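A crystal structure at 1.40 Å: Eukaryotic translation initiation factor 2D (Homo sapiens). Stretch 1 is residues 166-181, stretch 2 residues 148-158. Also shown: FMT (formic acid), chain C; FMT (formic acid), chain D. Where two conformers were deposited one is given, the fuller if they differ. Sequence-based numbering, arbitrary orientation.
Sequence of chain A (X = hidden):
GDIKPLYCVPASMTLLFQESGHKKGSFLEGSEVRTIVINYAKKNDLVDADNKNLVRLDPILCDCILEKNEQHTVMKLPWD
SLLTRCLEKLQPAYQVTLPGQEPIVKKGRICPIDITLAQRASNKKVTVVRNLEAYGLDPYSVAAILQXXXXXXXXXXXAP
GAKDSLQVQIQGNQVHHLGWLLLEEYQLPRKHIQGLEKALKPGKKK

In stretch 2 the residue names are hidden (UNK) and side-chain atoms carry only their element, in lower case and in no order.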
# COMPACT_ATOMS: atom_id res chain seq x y z
N LEU A 166 -1.10 -5.61 15.82
CA LEU A 166 -1.88 -6.51 16.65
C LEU A 166 -2.53 -7.55 15.78
O LEU A 166 -2.87 -7.29 14.62
CB LEU A 166 -2.97 -5.74 17.36
CG LEU A 166 -2.49 -4.63 18.31
CD1 LEU A 166 -3.69 -3.86 18.78
CD2 LEU A 166 -1.70 -5.23 19.45
N GLN A 167 -2.71 -8.72 16.35
CA GLN A 167 -3.44 -9.80 15.69
C GLN A 167 -4.62 -10.24 16.56
O GLN A 167 -4.63 -10.05 17.79
CB GLN A 167 -2.52 -10.99 15.41
CG GLN A 167 -1.93 -11.64 16.65
CD GLN A 167 -0.97 -12.73 16.28
OE1 GLN A 167 -0.42 -12.73 15.19
NE2 GLN A 167 -0.73 -13.62 17.19
N VAL A 168 -5.62 -10.80 15.91
CA VAL A 168 -6.75 -11.40 16.57
C VAL A 168 -6.58 -12.91 16.56
O VAL A 168 -6.27 -13.49 15.53
CB VAL A 168 -8.06 -11.02 15.88
CG1 VAL A 168 -9.26 -11.72 16.51
CG2 VAL A 168 -8.24 -9.51 15.87
N GLN A 169 -6.79 -13.53 17.71
CA GLN A 169 -6.87 -14.98 17.81
C GLN A 169 -8.27 -15.38 18.18
O GLN A 169 -8.87 -14.78 19.10
CB GLN A 169 -5.87 -15.46 18.84
CG GLN A 169 -4.45 -15.28 18.38
CD GLN A 169 -3.46 -15.99 19.30
OE1 GLN A 169 -3.68 -16.07 20.51
NE2 GLN A 169 -2.35 -16.48 18.72
N ILE A 170 -8.78 -16.40 17.51
CA ILE A 170 -10.09 -16.94 17.83
C ILE A 170 -9.93 -18.44 18.10
O ILE A 170 -9.28 -19.13 17.33
CB ILE A 170 -11.12 -16.75 16.70
CG1 ILE A 170 -11.06 -15.33 16.11
CG2 ILE A 170 -12.52 -17.09 17.22
CD1 ILE A 170 -10.19 -15.23 14.85
N GLN A 171 -10.51 -18.92 19.20
CA GLN A 171 -10.47 -20.36 19.46
C GLN A 171 -11.19 -21.11 18.34
O GLN A 171 -12.23 -20.68 17.85
CB GLN A 171 -11.11 -20.66 20.82
CG GLN A 171 -10.30 -20.18 22.00
CD GLN A 171 -8.92 -20.83 22.10
OE1 GLN A 171 -7.92 -20.14 22.33
NE2 GLN A 171 -8.87 -22.14 21.95
N GLY A 172 -10.60 -22.23 17.93
CA GLY A 172 -11.19 -23.09 16.94
C GLY A 172 -10.86 -22.69 15.51
O GLY A 172 -10.01 -21.83 15.27
N ASN A 173 -11.54 -23.35 14.57
CA ASN A 173 -11.32 -23.18 13.14
C ASN A 173 -12.40 -22.27 12.60
O ASN A 173 -13.54 -22.69 12.39
CB ASN A 173 -11.33 -24.54 12.47
CG ASN A 173 -11.03 -24.46 10.98
OD1 ASN A 173 -11.16 -23.40 10.37
ND2 ASN A 173 -10.63 -25.59 10.40
N GLN A 174 -12.03 -21.01 12.39
CA GLN A 174 -13.01 -19.96 12.12
C GLN A 174 -12.78 -19.26 10.80
O GLN A 174 -13.34 -18.18 10.57
CB GLN A 174 -13.01 -18.93 13.26
CG GLN A 174 -13.11 -19.55 14.64
CD GLN A 174 -14.39 -20.35 14.89
OE1 GLN A 174 -15.36 -20.30 14.12
NE2 GLN A 174 -14.40 -21.07 16.01
N VAL A 175 -11.98 -19.88 9.92
CA VAL A 175 -11.57 -19.21 8.68
C VAL A 175 -12.77 -18.77 7.84
O VAL A 175 -12.78 -17.66 7.29
CB VAL A 175 -10.63 -20.11 7.86
CG1 VAL A 175 -10.19 -19.42 6.58
CG2 VAL A 175 -9.43 -20.57 8.68
N HIS A 176 -13.79 -19.62 7.76
CA HIS A 176 -15.00 -19.29 7.00
C HIS A 176 -15.71 -18.05 7.51
O HIS A 176 -16.26 -17.28 6.72
CB HIS A 176 -15.94 -20.49 6.94
CG HIS A 176 -16.35 -21.03 8.27
ND1 HIS A 176 -15.46 -21.67 9.12
CD2 HIS A 176 -17.55 -21.04 8.90
CE1 HIS A 176 -16.10 -22.04 10.22
NE2 HIS A 176 -17.38 -21.70 10.10
N HIS A 177 -15.66 -17.81 8.81
CA HIS A 177 -16.25 -16.60 9.36
C HIS A 177 -15.46 -15.35 8.98
O HIS A 177 -16.05 -14.27 8.82
CB HIS A 177 -16.39 -16.71 10.88
CG HIS A 177 -17.36 -17.76 11.31
ND1 HIS A 177 -18.69 -17.75 10.95
CD2 HIS A 177 -17.19 -18.86 12.09
CE1 HIS A 177 -19.30 -18.80 11.49
NE2 HIS A 177 -18.41 -19.47 12.21
N LEU A 178 -14.14 -15.48 8.87
CA LEU A 178 -13.34 -14.37 8.36
C LEU A 178 -13.65 -14.09 6.89
O LEU A 178 -13.61 -12.94 6.46
CB LEU A 178 -11.83 -14.60 8.51
CG LEU A 178 -11.22 -14.23 9.84
CD1 LEU A 178 -11.35 -12.73 10.09
CD2 LEU A 178 -11.81 -15.04 10.99
N GLY A 179 -13.93 -15.13 6.11
CA GLY A 179 -14.37 -14.91 4.74
C GLY A 179 -15.62 -14.05 4.70
O GLY A 179 -15.68 -13.06 3.96
N TRP A 180 -16.60 -14.38 5.54
CA TRP A 180 -17.80 -13.55 5.63
C TRP A 180 -17.45 -12.11 6.00
O TRP A 180 -17.86 -11.15 5.34
CB TRP A 180 -18.78 -14.15 6.63
CG TRP A 180 -19.80 -13.18 7.09
CD1 TRP A 180 -20.89 -12.75 6.40
CD2 TRP A 180 -19.79 -12.43 8.33
NE1 TRP A 180 -21.57 -11.80 7.12
CE2 TRP A 180 -20.93 -11.59 8.31
CE3 TRP A 180 -18.95 -12.41 9.44
CZ2 TRP A 180 -21.24 -10.74 9.37
CZ3 TRP A 180 -19.24 -11.53 10.49
CH2 TRP A 180 -20.38 -10.72 10.45
N LEU A 181 -16.72 -11.96 7.09
CA LEU A 181 -16.47 -10.64 7.63
C LEU A 181 -15.71 -9.77 6.64
O LEU A 181 -16.09 -8.62 6.39
CB LEU A 181 -15.70 -10.74 8.96
CG LEU A 181 -15.44 -9.40 9.68
CD1 LEU A 181 -16.75 -8.71 10.01
CD2 LEU A 181 -14.60 -9.56 10.95
N UNK A 148 -18.91 -13.10 18.94
CA UNK A 148 -20.34 -13.34 18.75
C UNK A 148 -20.63 -14.25 17.56
O UNK A 148 -21.37 -15.22 17.70
o UNK A 148 -23.99 -13.60 19.76
c UNK A 148 -23.27 -12.59 19.74
c UNK A 148 -21.09 -12.01 18.56
c UNK A 148 -22.61 -12.12 18.45
n UNK A 148 -23.03 -11.86 20.82
N UNK A 149 -20.04 -13.95 16.39
CA UNK A 149 -20.30 -14.69 15.15
C UNK A 149 -19.86 -16.14 15.27
O UNK A 149 -20.58 -17.05 14.84
c UNK A 149 -22.66 -13.95 10.04
n UNK A 149 -23.52 -13.07 10.58
n UNK A 149 -22.84 -14.33 8.78
n UNK A 149 -21.64 -14.45 10.74
c UNK A 149 -19.95 -14.59 12.57
c UNK A 149 -19.59 -14.04 13.95
c UNK A 149 -21.33 -14.11 12.13
N UNK A 150 -18.68 -16.35 15.86
CA UNK A 150 -18.08 -17.67 15.97
C UNK A 150 -18.54 -18.47 17.19
O UNK A 150 -18.33 -19.68 17.23
c UNK A 150 -16.57 -17.57 16.02
s UNK A 150 -15.82 -16.70 14.62
N UNK A 151 -19.11 -17.79 18.19
CA UNK A 151 -19.41 -18.41 19.50
C UNK A 151 -18.16 -19.07 20.08
O UNK A 151 -18.16 -20.23 20.49
c UNK A 151 -20.60 -19.38 19.39
c UNK A 151 -22.40 -17.67 19.97
c UNK A 151 -21.90 -18.70 18.97
n UNK A 151 -22.98 -16.58 19.47
o UNK A 151 -22.27 -17.85 21.19
N UNK A 152 -17.07 -18.29 20.06
CA UNK A 152 -15.77 -18.76 20.49
C UNK A 152 -14.98 -17.58 21.01
O UNK A 152 -15.11 -16.45 20.53
c UNK A 152 -15.04 -19.39 19.32
N UNK A 153 -14.14 -17.85 22.00
CA UNK A 153 -13.32 -16.85 22.63
C UNK A 153 -12.35 -16.20 21.64
O UNK A 153 -11.70 -16.88 20.85
c UNK A 153 -12.52 -17.48 23.75
o UNK A 153 -11.79 -16.48 24.44
N UNK A 154 -12.25 -14.88 21.73
CA UNK A 154 -11.27 -14.13 20.98
C UNK A 154 -10.39 -13.34 21.90
O UNK A 154 -10.81 -12.91 23.00
c UNK A 154 -11.92 -13.15 20.00
o UNK A 154 -12.66 -12.16 20.71
c UNK A 154 -12.83 -13.88 19.02
N UNK A 155 -9.19 -13.10 21.43
CA UNK A 155 -8.21 -12.25 22.12
C UNK A 155 -7.46 -11.41 21.10
O UNK A 155 -7.39 -11.77 19.92
c UNK A 155 -7.16 -13.09 22.89
c UNK A 155 -7.81 -13.93 23.95
o UNK A 155 -6.46 -13.95 21.99
N UNK A 156 -6.89 -10.30 21.56
CA UNK A 156 -6.02 -9.47 20.76
C UNK A 156 -4.66 -9.42 21.44
O UNK A 156 -4.56 -9.15 22.64
c UNK A 156 -5.61 -7.15 19.89
c UNK A 156 -6.58 -8.05 20.64
c UNK A 156 -7.95 -8.08 20.00
N UNK A 157 -3.61 -9.65 20.66
CA UNK A 157 -2.24 -9.72 21.17
C UNK A 157 -1.30 -9.12 20.14
O UNK A 157 -1.64 -9.02 18.94
c UNK A 157 -1.77 -11.18 21.35
o UNK A 157 -3.03 -13.11 21.96
n UNK A 157 -2.94 -11.43 23.43
c UNK A 157 -2.64 -11.99 22.28
N UNK A 158 -0.08 -8.75 20.56
CA UNK A 158 0.91 -8.33 19.56
C UNK A 158 1.23 -9.46 18.58
O UNK A 158 1.35 -10.62 18.98
c UNK A 158 0.43 -8.62 21.93
c UNK A 158 1.59 -7.68 21.75
c UNK A 158 2.14 -7.99 20.41
C FMT C . -20.32 -16.86 8.17
O1 FMT C . -21.27 -16.44 7.52
O2 FMT C . -20.03 -16.24 9.31
C FMT D . -10.92 -28.92 12.85
O1 FMT D . -10.91 -27.89 12.22
O2 FMT D . -9.83 -29.65 12.80
O HOH W 1 -16.62 -22.70 16.95
O HOH W 2 -8.47 -16.85 21.93

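Position 148 carries three carbons, the third bearing one oxygen and one nitrogen. It touches nothing on stretch 1. A three-carbon chain ending in an amide is Gln148.

Position 149 has three carbons, a nitrogen, then a carbon with two more nitrogens. That planar group lies flat on the Trp180 ring, planes at 8° and centres 3.6 Å apart. This is Arg149. Its NE donates to O2 of the chain C formic acid (2.8 Å) and its NH1 to O1 (2.9 Å). His177 ND1 also donates to that O2 (2.6 Å), so the small acid ties the two side chains together.

Position 150 has one carbon and one sulfur. The sulfur lies 3.6 Å from His177 CD2, oblique to the ring, and 4.2 Å from Ile170 CG2. This is Cys150.

Position 151 has three carbons, the third with one oxygen and one nitrogen. It does not reach stretch 1. Its phi is positive, where the chain leaves the helix. This is Gln151. Its NE2 makes a weak hydrogen bond to Gln148 OE1 (3.2 Å).

Position 152 has a single carbon, CB, which sits 3.4 Å from Gln171 O and 4.0 Å from Ile170 CG2. This is Ala152.

Position 153 has one carbon and one oxygen. The carbon is 3.9 Å from Gln171 CG. This is Ser153. Its O accepts from Gln171 N (2.9 Å).

Position 154 has a carbon bearing one oxygen and one carbon. The branch carbon packs 3.7 Å from Ile170 CG1. The residue is Thr154.

Position 155 has the same branching. Its oxygen lies 3.5 Å from Gln169 CB. This is Thr155. Its N donates to Gln169 O (2.9 Å), and Gln169 N donates to Thr155 O (2.9 Å).

Position 156 has a carbon bearing two carbons. One of these lies 3.9 Å from Leu166 CB; the other is 4.4 Å from Val168 CG2. This is Val156.

Position 157 has two carbons, the second with one oxygen and one nitrogen. The oxygen lies 3.4 Å from Gln169 OE1. This is Asn157. Gln167 N donates to Asn157 O (2.8 Å), and Asn157 N to Gln167 O (3.1 Å).

Position 158 has three carbons closing a ring onto the backbone nitrogen. Leu166 CD2 lies 4.0 Å from its backbone N. It is Pro158.

The contact has two parts. Antiparallel strands pair through backbone hydrogen bonds, with Val168, Ile170, Thr154 and Val156 on one face and Gln167, Gln169, Thr155 and Asn157 on the other. Beyond the strands, Arg149 and Cys150 meet the helix through Trp180 and His177.

Stretch 2 148-158: QRCQASTTVNP
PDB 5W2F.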